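MutT/nudix family protein (Enterococcus faecalis, PDB 2FML) is of unknown function but probably pairs a Nudix domain with a winged-helix DNA-binding domain, as in NrtR-type transcriptional regulators. Local coordinates at residues Gly155-Leu160 against Glu166-Leu171; Lys172-Leu177 against His186-Ile191; Gln209-Asp214 against Arg221-Lys226; Leu129-Glu134 against Asn195-Lys200. All coordinates share one frame; numbering follows the deposited sequence.

Contact 1. Residues Gly155-Leu160 against Glu166-Leu171; sequences GQHITL and EITLDL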
loop_
_atom_site.group_PDB
_atom_site.type_symbol
_atom_site.label_atom_id
_atom_site.label_comp_id
_atom_site.label_asym_id
_atom_site.label_seq_id
_atom_site.Cartn_x
_atom_site.Cartn_y
_atom_site.Cartn_z
ATOM N N GLY A 155 1.570 -0.945 26.730
ATOM C CA GLY A 155 2.216 -2.208 26.439
ATOM C C GLY A 155 1.893 -2.555 25.016
ATOM O O GLY A 155 2.252 -1.829 24.105
ATOM N N GLN A 156 1.183 -3.653 24.803
ATOM C CA GLN A 156 0.912 -4.098 23.431
ATOM C C GLN A 156 -0.515 -3.743 22.963
ATOM O O GLN A 156 -0.985 -4.255 21.968
ATOM C CB GLN A 156 1.227 -5.594 23.272
ATOM C CG GLN A 156 2.662 -6.003 23.780
ATOM C CD GLN A 156 3.842 -5.160 23.172
ATOM O OE1 GLN A 156 4.061 -5.146 21.947
ATOM N NE2 GLN A 156 4.591 -4.471 24.046
ATOM N N HIS A 157 -1.167 -2.848 23.708
ATOM C CA HIS A 157 -2.549 -2.413 23.474
ATOM C C HIS A 157 -2.582 -0.924 23.340
ATOM O O HIS A 157 -1.772 -0.225 23.873
ATOM C CB HIS A 157 -3.496 -2.761 24.653
ATOM C CG HIS A 157 -3.577 -4.221 24.937
ATOM N ND1 HIS A 157 -3.484 -4.739 26.208
ATOM C CD2 HIS A 157 -3.682 -5.277 24.107
ATOM C CE1 HIS A 157 -3.541 -6.060 26.146
ATOM N NE2 HIS A 157 -3.655 -6.410 24.879
ATOM N N ILE A 158 -3.601 -0.476 22.643
ATOM C CA ILE A 158 -3.937 0.933 22.545
ATOM C C ILE A 158 -5.378 1.115 22.894
ATOM O O ILE A 158 -6.221 0.255 22.568
ATOM C CB ILE A 158 -3.643 1.508 21.119
ATOM C CG1 ILE A 158 -4.346 0.729 19.980
ATOM C CG2 ILE A 158 -2.167 1.545 20.893
ATOM C CD1 ILE A 158 -4.116 1.417 18.575
ATOM N N THR A 159 -5.675 2.214 23.560
ATOM C CA THR A 159 -7.051 2.564 23.914
ATOM C C THR A 159 -7.396 3.932 23.240
ATOM O O THR A 159 -6.646 4.873 23.332
ATOM C CB THR A 159 -7.184 2.667 25.473
ATOM O OG1 THR A 159 -6.861 1.396 26.014
ATOM C CG2 THR A 159 -8.594 3.064 25.946
ATOM N N LEU A 160 -8.541 3.974 22.585
ATOM C CA LEU A 160 -9.174 5.139 22.043
ATOM C C LEU A 160 -10.339 5.468 22.943
ATOM O O LEU A 160 -11.249 4.644 23.133
ATOM C CB LEU A 160 -9.722 4.826 20.649
ATOM C CG LEU A 160 -9.084 3.819 19.671
ATOM C CD1 LEU A 160 -9.785 3.961 18.313
ATOM C CD2 LEU A 160 -7.598 3.998 19.493
ATOM N N GLU A 166 -14.954 3.523 25.014
ATOM C CA GLU A 166 -13.693 2.855 25.313
ATOM C C GLU A 166 -13.493 1.710 24.338
ATOM O O GLU A 166 -14.247 0.746 24.323
ATOM C CB GLU A 166 -13.655 2.326 26.753
ATOM C CG GLU A 166 -12.353 1.581 27.131
ATOM C CD GLU A 166 -12.594 0.345 28.068
ATOM O OE1 GLU A 166 -13.140 -0.714 27.644
ATOM O OE2 GLU A 166 -12.222 0.443 29.261
ATOM N N ILE A 167 -12.477 1.858 23.510
ATOM C CA ILE A 167 -12.076 0.900 22.508
ATOM C C ILE A 167 -10.622 0.595 22.739
ATOM O O ILE A 167 -9.786 1.501 22.717
ATOM C CB ILE A 167 -12.215 1.474 21.071
ATOM C CG1 ILE A 167 -13.692 1.886 20.813
ATOM C CG2 ILE A 167 -11.490 0.525 20.041
ATOM C CD1 ILE A 167 -13.865 2.853 19.730
ATOM N N THR A 168 -10.344 -0.689 22.958
ATOM C CA THR A 168 -9.024 -1.196 23.321
ATOM C C THR A 168 -8.702 -2.283 22.335
ATOM O O THR A 168 -9.498 -3.179 22.132
ATOM C CB THR A 168 -9.000 -1.703 24.766
ATOM O OG1 THR A 168 -9.202 -0.572 25.600
ATOM C CG2 THR A 168 -7.600 -2.293 25.141
ATOM N N LEU A 169 -7.553 -2.122 21.670
ATOM C CA LEU A 169 -7.087 -2.972 20.596
ATOM C C LEU A 169 -5.721 -3.564 20.904
ATOM O O LEU A 169 -4.804 -2.863 21.342
ATOM C CB LEU A 169 -6.960 -2.164 19.281
ATOM C CG LEU A 169 -8.180 -1.365 18.805
ATOM C CD1 LEU A 169 -7.875 -0.475 17.567
ATOM C CD2 LEU A 169 -9.423 -2.309 18.694
ATOM N N ASP A 170 -5.584 -4.836 20.549
ATOM C CA ASP A 170 -4.328 -5.575 20.620
ATOM C C ASP A 170 -3.468 -5.260 19.394
ATOM O O ASP A 170 -3.893 -5.540 18.274
ATOM C CB ASP A 170 -4.588 -7.094 20.671
ATOM C CG ASP A 170 -3.305 -7.890 20.959
ATOM O OD1 ASP A 170 -2.327 -7.862 20.173
ATOM O OD2 ASP A 170 -3.266 -8.541 22.011
ATOM N N LEU A 171 -2.295 -4.669 19.616
ATOM C CA LEU A 171 -1.372 -4.318 18.548
ATOM C C LEU A 171 -0.850 -5.462 17.701
ATOM O O LEU A 171 -0.405 -5.205 16.578
ATOM C CB LEU A 171 -0.184 -3.477 19.028
ATOM C CG LEU A 171 -0.506 -2.014 19.365
ATOM C CD1 LEU A 171 0.672 -1.358 20.092
ATOM C CD2 LEU A 171 -1.026 -1.188 18.118
#
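Q156 lends its carbonyl O to the backbone N of L171 at 2.7 Å, so the pairing begins one residue before the strand proper. The side chain of L171 curls back on the same oxygen, its CB only 3.1 Å from Q156 O, while its branch ends face I158. H157 follows, opposite D170 in a non-hydrogen-bonded pair. With CG beside the backbone N (chi1 -60°), its imidazole brings an edge to D170 CA, and ring and carboxylate planes stand 72° apart. NE2 and OD2 of these two residues remain 3.6 Å from each other, too far to be counted as bonded; the carboxylate is engaged elsewhere, through OD1, by the backbone N atoms of K172 and T173.

I158 and L169 form a hydrogen-bonded pair: I158 N reaches L169 O at 3.0 Å and L169 N returns to I158 O at 2.9 Å. This is the antiparallel hairpin of strands 157-162 and 165-170, joined to the Nudix sheet through strand 143-154. I158, L160, I167 and L169 share its buried face, where branched aliphatic chains suit packing against L60, L151 and helix 186-200. I158 CG2 meets L171 CD2 at 4.1 Å, the two side chains crossing nearly at right angles.

T159 lies on the other, partly exposed face with T168. Their hydroxyls, OG1 to OG1, are hydrogen-bonded at 3.1 Å, an apt use of small beta-branched polar residues where two strands come close. L160 closes the ladder, its N bonding I167 O at 2.8 Å and its O receiving I167 N; its CG packs beside I167 CG2.

Contact 2. Residues Lys172-Leu177 against His186-Ile191; sequences KTAASL and HSEIII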
loop_
_atom_site.group_PDB
_atom_site.type_symbol
_atom_site.label_atom_id
_atom_site.label_comp_id
_atom_site.label_asym_id
_atom_site.label_seq_id
_atom_site.Cartn_x
_atom_site.Cartn_y
_atom_site.Cartn_z
ATOM N N LYS A 172 -0.907 -6.695 18.197
ATOM C CA LYS A 172 -0.403 -7.840 17.413
ATOM C C LYS A 172 -1.510 -8.624 16.691
ATOM O O LYS A 172 -1.255 -9.176 15.626
ATOM C CB LYS A 172 0.508 -8.789 18.236
ATOM C CG LYS A 172 1.606 -8.111 19.092
ATOM C CD LYS A 172 2.636 -7.343 18.190
ATOM C CE LYS A 172 2.912 -5.856 18.643
ATOM N NZ LYS A 172 3.343 -5.028 17.441
ATOM N N THR A 173 -2.733 -8.652 17.213
ATOM C CA THR A 173 -3.818 -9.458 16.586
ATOM C C THR A 173 -5.027 -8.666 16.153
ATOM O O THR A 173 -5.967 -9.251 15.566
ATOM C CB THR A 173 -4.386 -10.459 17.561
ATOM O OG1 THR A 173 -4.976 -9.707 18.620
ATOM C CG2 THR A 173 -3.283 -11.409 18.144
ATOM N N ALA A 174 -5.032 -7.352 16.470
ATOM C CA ALA A 174 -6.187 -6.460 16.251
ATOM C C ALA A 174 -7.417 -6.887 17.025
ATOM O O ALA A 174 -8.470 -6.316 16.814
ATOM C CB ALA A 174 -6.525 -6.314 14.733
ATOM N N ALA A 175 -7.284 -7.891 17.910
ATOM C CA ALA A 175 -8.306 -8.223 18.916
ATOM C C ALA A 175 -8.797 -7.006 19.692
ATOM O O ALA A 175 -8.022 -6.104 20.038
ATOM C CB ALA A 175 -7.786 -9.275 19.889
ATOM N N SER A 176 -10.089 -7.038 20.014
ATOM C CA SER A 176 -10.787 -5.908 20.587
ATOM C C SER A 176 -11.233 -6.200 22.022
ATOM O O SER A 176 -12.005 -7.119 22.278
ATOM C CB SER A 176 -11.938 -5.570 19.651
ATOM O OG SER A 176 -12.542 -4.394 20.031
ATOM N N LEU A 177 -10.694 -5.460 22.986
ATOM C CA LEU A 177 -10.845 -5.880 24.364
ATOM C C LEU A 177 -11.733 -4.960 25.147
ATOM O O LEU A 177 -12.041 -5.261 26.310
ATOM C CB LEU A 177 -9.504 -5.961 25.096
ATOM C CG LEU A 177 -8.096 -6.118 24.502
ATOM C CD1 LEU A 177 -7.256 -6.515 25.740
ATOM C CD2 LEU A 177 -7.992 -7.164 23.372
ATOM N N HIS A 186 -12.327 -1.828 11.013
ATOM C CA HIS A 186 -11.573 -0.591 11.369
ATOM C C HIS A 186 -10.585 -0.727 12.518
ATOM O O HIS A 186 -9.623 0.011 12.589
ATOM C CB HIS A 186 -12.518 0.582 11.605
ATOM C CG HIS A 186 -13.219 1.001 10.366
ATOM N ND1 HIS A 186 -13.988 2.144 10.295
ATOM C CD2 HIS A 186 -13.243 0.434 9.134
ATOM C CE1 HIS A 186 -14.459 2.262 9.067
ATOM N NE2 HIS A 186 -14.021 1.236 8.349
ATOM N N SER A 187 -10.801 -1.704 13.390
ATOM C CA SER A 187 -9.785 -1.994 14.413
ATOM C C SER A 187 -8.453 -2.463 13.780
ATOM O O SER A 187 -7.346 -2.041 14.228
ATOM C CB SER A 187 -10.324 -3.088 15.348
ATOM O OG SER A 187 -9.994 -4.263 14.690
ATOM N N GLU A 188 -8.555 -3.293 12.722
ATOM C CA GLU A 188 -7.375 -3.696 11.966
ATOM C C GLU A 188 -6.688 -2.567 11.256
ATOM O O GLU A 188 -5.518 -2.632 11.020
ATOM C CB GLU A 188 -7.672 -4.763 10.878
ATOM C CG GLU A 188 -7.968 -6.141 11.385
ATOM C CD GLU A 188 -8.678 -6.924 10.322
ATOM O OE1 GLU A 188 -8.071 -7.008 9.237
ATOM O OE2 GLU A 188 -9.846 -7.394 10.541
ATOM N N ILE A 189 -7.482 -1.650 10.744
ATOM C CA ILE A 189 -6.977 -0.493 10.074
ATOM C C ILE A 189 -6.260 0.481 11.064
ATOM O O ILE A 189 -5.200 1.012 10.740
ATOM C CB ILE A 189 -8.095 0.273 9.278
ATOM C CG1 ILE A 189 -9.025 -0.649 8.418
ATOM C CG2 ILE A 189 -7.458 1.437 8.539
ATOM C CD1 ILE A 189 -9.982 0.167 7.461
ATOM N N ILE A 190 -6.819 0.713 12.242
ATOM C CA ILE A 190 -6.147 1.578 13.220
ATOM C C ILE A 190 -4.814 1.004 13.734
ATOM O O ILE A 190 -3.776 1.705 13.824
ATOM C CB ILE A 190 -7.101 1.969 14.363
ATOM C CG1 ILE A 190 -8.105 2.934 13.763
ATOM C CG2 ILE A 190 -6.309 2.695 15.576
ATOM C CD1 ILE A 190 -9.303 3.228 14.547
ATOM N N ILE A 191 -4.833 -0.283 14.043
ATOM C CA ILE A 191 -3.623 -1.028 14.398
ATOM C C ILE A 191 -2.592 -0.965 13.259
ATOM O O ILE A 191 -1.405 -0.721 13.500
ATOM C CB ILE A 191 -4.016 -2.493 14.760
ATOM C CG1 ILE A 191 -4.859 -2.500 16.038
ATOM C CG2 ILE A 191 -2.840 -3.453 14.824
ATOM C CD1 ILE A 191 -4.170 -2.107 17.226
#
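A174 turns its methyl toward the start of helix 186-200 and meets E188 there. Traced outward, the E188 side chain leaves the helix with CG opposite the carbonyl carbon (chi1 -72°), a torsion that brings CG over the A174 methyl. The CB is a little farther from the alanine than the next carbon: CG comes to 3.6 Å from A174 CB and makes the main apolar touch. Beyond CG the extended chain leads away from the alanine: CD and the carboxylate are already farther from its methyl, and OE2 makes a long, weak ion pair with R114. A glutamate serves well here because its methylenes can cover a methyl while its charged end continues outward.

Two more helix residues approach A174. S187 OG lies 3.3 Å from A174 O, a weak hydrogen bond at most, since its proton has another acceptor within range. One turn further along, I191 CG1 stands 4.2 Å from A174 CA. A174 has a left-handed helical backbone (phi 61°), less comfortable for a residue with a CB; its small methyl suits the close approach to the helix, lying against E188 with S187 and I191 at looser distance. Just before it, T173 OG1 accepts from A175 N at 3.0 Å, an ST turn that shapes the loop on its way past the helix.

The loop 172-177 thus runs back along the edge of strand 165-170, with L177 bonded through its backbone to T168, and A174 reaches the first turns of helix 186-200. That helix in turn lays S187 and I191 on L169 of the strand, and I190 on strands 157-162 and 72-78.

Contact 3. Residues Gln209-Asp214 against Arg221-Lys226; sequences QVLGKD and RKVFAK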
loop_
_atom_site.group_PDB
_atom_site.type_symbol
_atom_site.label_atom_id
_atom_site.label_comp_id
_atom_site.label_asym_id
_atom_site.label_seq_id
_atom_site.Cartn_x
_atom_site.Cartn_y
_atom_site.Cartn_z
ATOM N N GLN A 209 5.141 15.699 12.024
ATOM C CA GLN A 209 4.185 16.661 11.442
ATOM C C GLN A 209 3.092 17.076 12.433
ATOM O O GLN A 209 2.691 18.232 12.440
ATOM C CB GLN A 209 3.528 16.096 10.198
ATOM C CG GLN A 209 4.278 16.290 8.910
ATOM C CD GLN A 209 3.514 15.687 7.720
ATOM O OE1 GLN A 209 2.345 15.362 7.832
ATOM N NE2 GLN A 209 4.182 15.531 6.603
ATOM N N VAL A 210 2.623 16.143 13.267
ATOM C CA VAL A 210 1.625 16.459 14.309
ATOM C C VAL A 210 2.058 17.603 15.288
ATOM O O VAL A 210 1.230 18.145 16.043
ATOM C CB VAL A 210 1.196 15.212 15.170
ATOM C CG1 VAL A 210 0.716 14.046 14.299
ATOM C CG2 VAL A 210 2.264 14.808 16.069
ATOM N N LEU A 211 3.350 17.927 15.256
ATOM C CA LEU A 211 3.937 18.937 16.116
ATOM C C LEU A 211 3.880 20.329 15.493
ATOM O O LEU A 211 4.155 21.301 16.169
ATOM C CB LEU A 211 5.382 18.553 16.474
ATOM C CG LEU A 211 5.633 17.558 17.600
ATOM C CD1 LEU A 211 7.146 17.352 17.762
ATOM C CD2 LEU A 211 5.005 18.014 18.955
ATOM N N GLY A 212 3.540 20.410 14.207
ATOM C CA GLY A 212 3.165 21.670 13.585
ATOM C C GLY A 212 4.277 22.580 13.078
ATOM O O GLY A 212 4.283 23.801 13.344
ATOM N N LYS A 213 5.213 22.000 12.337
ATOM C CA LYS A 213 6.192 22.797 11.551
ATOM C C LYS A 213 7.428 23.289 12.303
ATOM O O LYS A 213 8.449 23.549 11.669
ATOM C CB LYS A 213 5.530 23.940 10.728
ATOM C CG LYS A 213 4.920 23.529 9.355
ATOM C CD LYS A 213 3.656 22.651 9.465
ATOM C CE LYS A 213 3.955 21.178 9.195
ATOM N NZ LYS A 213 2.947 20.276 9.870
ATOM N N ASP A 214 7.362 23.413 13.628
ATOM C CA ASP A 214 8.603 23.431 14.396
ATOM C C ASP A 214 8.544 22.696 15.749
ATOM O O ASP A 214 7.464 22.508 16.322
ATOM C CB ASP A 214 9.250 24.836 14.454
ATOM C CG ASP A 214 8.665 25.735 15.529
ATOM O OD1 ASP A 214 8.207 26.840 15.170
ATOM O OD2 ASP A 214 8.694 25.361 16.729
ATOM N N ARG A 221 10.918 13.725 21.233
ATOM C CA ARG A 221 10.960 12.595 22.169
ATOM C C ARG A 221 9.572 12.214 22.750
ATOM O O ARG A 221 9.263 11.025 22.843
ATOM C CB ARG A 221 11.980 12.832 23.274
ATOM C CG ARG A 221 13.424 12.710 22.791
ATOM C CD ARG A 221 14.428 13.486 23.701
ATOM N NE ARG A 221 14.419 12.914 25.034
ATOM C CZ ARG A 221 14.176 13.586 26.152
ATOM N NH1 ARG A 221 13.966 14.895 26.126
ATOM N NH2 ARG A 221 14.160 12.936 27.309
ATOM N N LYS A 222 8.758 13.212 23.126
ATOM C CA LYS A 222 7.408 13.006 23.741
ATOM C C LYS A 222 6.406 12.371 22.781
ATOM O O LYS A 222 5.565 11.581 23.185
ATOM C CB LYS A 222 6.852 14.332 24.292
ATOM C CG LYS A 222 7.636 14.914 25.540
ATOM C CD LYS A 222 6.744 15.844 26.387
ATOM C CE LYS A 222 7.463 16.518 27.548
ATOM N NZ LYS A 222 6.459 17.297 28.383
ATOM N N VAL A 223 6.507 12.724 21.497
ATOM C CA VAL A 223 5.732 12.100 20.455
ATOM C C VAL A 223 6.201 10.649 20.257
ATOM O O VAL A 223 5.400 9.725 20.342
ATOM C CB VAL A 223 5.796 12.894 19.155
ATOM C CG1 VAL A 223 5.195 12.069 18.026
ATOM C CG2 VAL A 223 5.077 14.215 19.322
ATOM N N PHE A 224 7.490 10.453 20.019
ATOM C CA PHE A 224 8.053 9.124 19.956
ATOM C C PHE A 224 7.690 8.218 21.153
ATOM O O PHE A 224 7.409 7.046 20.965
ATOM C CB PHE A 224 9.567 9.209 19.837
ATOM C CG PHE A 224 10.064 9.176 18.429
ATOM C CD1 PHE A 224 9.673 10.165 17.506
ATOM C CD2 PHE A 224 10.937 8.152 18.012
ATOM C CE1 PHE A 224 10.134 10.135 16.189
ATOM C CE2 PHE A 224 11.417 8.119 16.704
ATOM C CZ PHE A 224 11.012 9.121 15.788
ATOM N N ALA A 225 7.692 8.753 22.372
ATOM C CA ALA A 225 7.367 7.931 23.539
ATOM C C ALA A 225 5.864 7.545 23.572
ATOM O O ALA A 225 5.528 6.445 24.025
ATOM C CB ALA A 225 7.823 8.601 24.841
ATOM N N LYS A 226 4.978 8.444 23.119
ATOM C CA LYS A 226 3.530 8.118 23.011
ATOM C C LYS A 226 3.285 6.915 22.058
ATOM O O LYS A 226 2.422 6.073 22.317
ATOM C CB LYS A 226 2.624 9.318 22.575
ATOM C CG LYS A 226 2.429 10.502 23.579
ATOM C CD LYS A 226 2.691 10.157 25.037
ATOM C CE LYS A 226 1.458 9.857 25.872
ATOM N NZ LYS A 226 1.746 9.977 27.388
#
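The carbonyl O of Q209, just ahead of the V210 and L211 that meet V223, receives two donors. G212 N binds it at 2.9 Å, closing a 3-10 turn, and K213 NZ adds a weak bond at 3.3 Å as its long chain folds back. G212 has a positive phi, a conformation glycine adopts easily, and it lets the chain leave the turn.

The turn presents its two hydrophobic residues to helix 217-228. V223 has CG1 anti to the backbone N (chi1 169°), which leaves CG2 to do the touching. That methyl nestles against the branch of L211, 3.8 Å from both L211 CG and L211 CD2, and the two side chains lie alongside one another, running head to tail. V210 supplies a looser flank, its CG2 at 4.3 Å from V223 CG2. Valine is compact enough to bring the helix near the turn, whereas leucine supplies the longer reach from the other side.

Y49 of strand 39-50 touches all three residues and F131 touches V210, so the cluster reaches the Nudix sheet. Helix 217-228 also meets helix 237-244 through R221 and F224, the latter edge-to-face with F240, as expected of the helical part of a winged-helix domain.

Contact 4. Residues Leu129-Glu134 against Asn195-Lys200; sequences LAFIGE and NRVVDK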
loop_
_atom_site.group_PDB
_atom_site.type_symbol
_atom_site.label_atom_id
_atom_site.label_comp_id
_atom_site.label_asym_id
_atom_site.label_seq_id
_atom_site.Cartn_x
_atom_site.Cartn_y
_atom_site.Cartn_z
ATOM N N LEU A 129 -3.497 7.467 5.845
ATOM C CA LEU A 129 -2.977 7.966 7.119
ATOM C C LEU A 129 -2.558 9.437 6.905
ATOM O O LEU A 129 -1.970 9.785 5.887
ATOM C CB LEU A 129 -1.744 7.149 7.507
ATOM C CG LEU A 129 -0.874 7.517 8.708
ATOM C CD1 LEU A 129 -1.763 7.768 9.983
ATOM C CD2 LEU A 129 0.096 6.354 8.964
ATOM N N ALA A 130 -2.910 10.319 7.839
ATOM C CA ALA A 130 -2.359 11.679 7.812
ATOM C C ALA A 130 -2.182 12.167 9.216
ATOM O O ALA A 130 -2.949 11.755 10.135
ATOM C CB ALA A 130 -3.277 12.633 7.032
ATOM N N PHE A 131 -1.173 13.027 9.357
ATOM C CA PHE A 131 -0.792 13.697 10.609
ATOM C C PHE A 131 -1.125 15.148 10.443
ATOM O O PHE A 131 -0.628 15.758 9.498
ATOM C CB PHE A 131 0.710 13.611 10.801
ATOM C CG PHE A 131 1.259 12.250 10.634
ATOM C CD1 PHE A 131 0.923 11.231 11.526
ATOM C CD2 PHE A 131 2.125 11.973 9.587
ATOM C CE1 PHE A 131 1.433 9.964 11.372
ATOM C CE2 PHE A 131 2.666 10.712 9.438
ATOM C CZ PHE A 131 2.313 9.704 10.332
ATOM N N ILE A 132 -1.934 15.702 11.343
ATOM C CA ILE A 132 -2.512 17.024 11.172
ATOM C C ILE A 132 -2.647 17.728 12.537
ATOM O O ILE A 132 -2.280 17.161 13.565
ATOM C CB ILE A 132 -3.891 16.960 10.398
ATOM C CG1 ILE A 132 -4.979 16.183 11.180
ATOM C CG2 ILE A 132 -3.695 16.297 9.007
ATOM C CD1 ILE A 132 -6.407 16.765 11.018
ATOM N N GLY A 133 -3.112 18.977 12.538
ATOM C CA GLY A 133 -3.477 19.644 13.777
ATOM C C GLY A 133 -4.816 19.135 14.269
ATOM O O GLY A 133 -5.563 18.490 13.519
ATOM N N GLU A 134 -5.105 19.427 15.538
ATOM C CA GLU A 134 -6.369 19.131 16.185
ATOM C C GLU A 134 -7.406 20.164 15.744
ATOM O O GLU A 134 -7.778 21.069 16.511
ATOM C CB GLU A 134 -6.218 19.145 17.713
ATOM C CG GLU A 134 -7.268 18.289 18.437
ATOM C CD GLU A 134 -7.170 18.285 19.966
ATOM O OE1 GLU A 134 -6.091 18.518 20.540
ATOM O OE2 GLU A 134 -8.201 18.018 20.622
ATOM N N ASN A 195 1.040 0.794 14.025
ATOM C CA ASN A 195 2.266 0.003 13.826
ATOM C C ASN A 195 3.123 0.573 12.659
ATOM O O ASN A 195 4.349 0.491 12.693
ATOM C CB ASN A 195 1.876 -1.473 13.582
ATOM C CG ASN A 195 1.472 -2.162 14.863
ATOM O OD1 ASN A 195 1.883 -1.720 15.936
ATOM N ND2 ASN A 195 0.678 -3.229 14.784
ATOM N N ARG A 196 2.470 1.158 11.648
ATOM C CA ARG A 196 3.185 1.738 10.514
ATOM C C ARG A 196 4.036 2.918 10.964
ATOM O O ARG A 196 5.170 3.068 10.511
ATOM C CB ARG A 196 2.225 2.160 9.370
ATOM C CG ARG A 196 2.914 2.941 8.195
ATOM C CD ARG A 196 3.707 1.987 7.294
ATOM N NE ARG A 196 3.007 0.680 7.188
ATOM C CZ ARG A 196 2.201 0.302 6.214
ATOM N NH1 ARG A 196 1.964 1.118 5.182
ATOM N NH2 ARG A 196 1.647 -0.913 6.265
ATOM N N VAL A 197 3.480 3.749 11.837
ATOM C CA VAL A 197 4.215 4.876 12.445
ATOM C C VAL A 197 5.439 4.416 13.322
ATOM O O VAL A 197 6.579 4.869 13.102
ATOM C CB VAL A 197 3.257 5.804 13.271
ATOM C CG1 VAL A 197 4.055 6.927 13.977
ATOM C CG2 VAL A 197 2.100 6.356 12.397
ATOM N N VAL A 198 5.195 3.527 14.298
ATOM C CA VAL A 198 6.262 2.804 15.025
ATOM C C VAL A 198 7.366 2.230 14.115
ATOM O O VAL A 198 8.549 2.405 14.420
ATOM C CB VAL A 198 5.703 1.640 15.880
ATOM C CG1 VAL A 198 6.855 0.927 16.552
ATOM C CG2 VAL A 198 4.675 2.149 16.913
ATOM N N ASP A 199 6.972 1.563 13.008
ATOM C CA ASP A 199 7.927 1.011 12.005
ATOM C C ASP A 199 8.718 2.016 11.183
ATOM O O ASP A 199 9.788 1.674 10.652
ATOM C CB ASP A 199 7.243 0.070 10.994
ATOM C CG ASP A 199 6.705 -1.199 11.639
ATOM O OD1 ASP A 199 7.075 -1.461 12.810
ATOM O OD2 ASP A 199 5.896 -1.920 10.989
ATOM N N LYS A 200 8.205 3.233 11.055
ATOM C CA LYS A 200 8.739 4.176 10.078
ATOM C C LYS A 200 9.463 5.324 10.749
ATOM O O LYS A 200 10.461 5.817 10.203
ATOM C CB LYS A 200 7.615 4.685 9.144
ATOM C CG LYS A 200 7.957 4.627 7.689
ATOM C CD LYS A 200 6.799 4.069 6.885
ATOM C CE LYS A 200 7.333 3.291 5.676
ATOM N NZ LYS A 200 6.360 2.273 5.136
#
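At V197 a chi1 of 176° sets CG2 beside the backbone N and opposite the carbonyl carbon, on the side facing L129 and F131. L129 swings CG away from its own N (chi1 173°), and F131 holds CG beside its N; branch and ring both lean toward the valine. The pair of segments belongs to the Nudix fold, in which helices pack on a mixed sheet: strand 123-131 lies beside strand 39-50 in parallel and beside 106-112 antiparallel, and the end of helix 186-200 passes over it. The axes of the short strand and helix segments approach to 11.2 Å and are inclined by 65°, a separation bridged entirely by side chains.

L129 and F131 stand side by side on one face of the strand, and V197 CG2 rests against both. The phenyl ring receives the valine at its edge, in the ring plane; ring and valine reach toward each other from the strand and the helix. L129 instead crosses V197 at about a right angle, with CD2 4.0 Å from V197 CG2. A beta-branched valine suits this spot: short and stiff, it sets one methyl against both the leucine branch and the ring edge. V207 touches both F131 and V197 and extends the apolar patch.

At the margin, R196 lends only aliphatic length to the contact, its CG 4.5 Å from L129 CD2, while its guanidinium NH1 bonds the carbonyl O of L109 on strand 106-112. The tightest approach is at the ring, where F131 CE1 lies 3.8 Å and F131 CZ 3.9 Å from V197 CG2.

How the contacts relate
Contacts 1, 2 and 4 gather round the Nudix sheet and are connected through helix 186-200: its first turns meet the loop of contact 2, I191 packs on the hairpin of contact 1, and N195 of contact 4 bonds L171 O of contact 1. Contact 1 is held by a backbone ladder with one polar and one apolar face; contact 2 is a lighter, partly exposed touch around one methyl. Contacts 3 and 4 are buried and purely apolar across their segments. They adjoin where V210 packs on F131, so the winged-helix region meets the sheet there, while contacts 1 and 3 lie about 20 Å apart between centres.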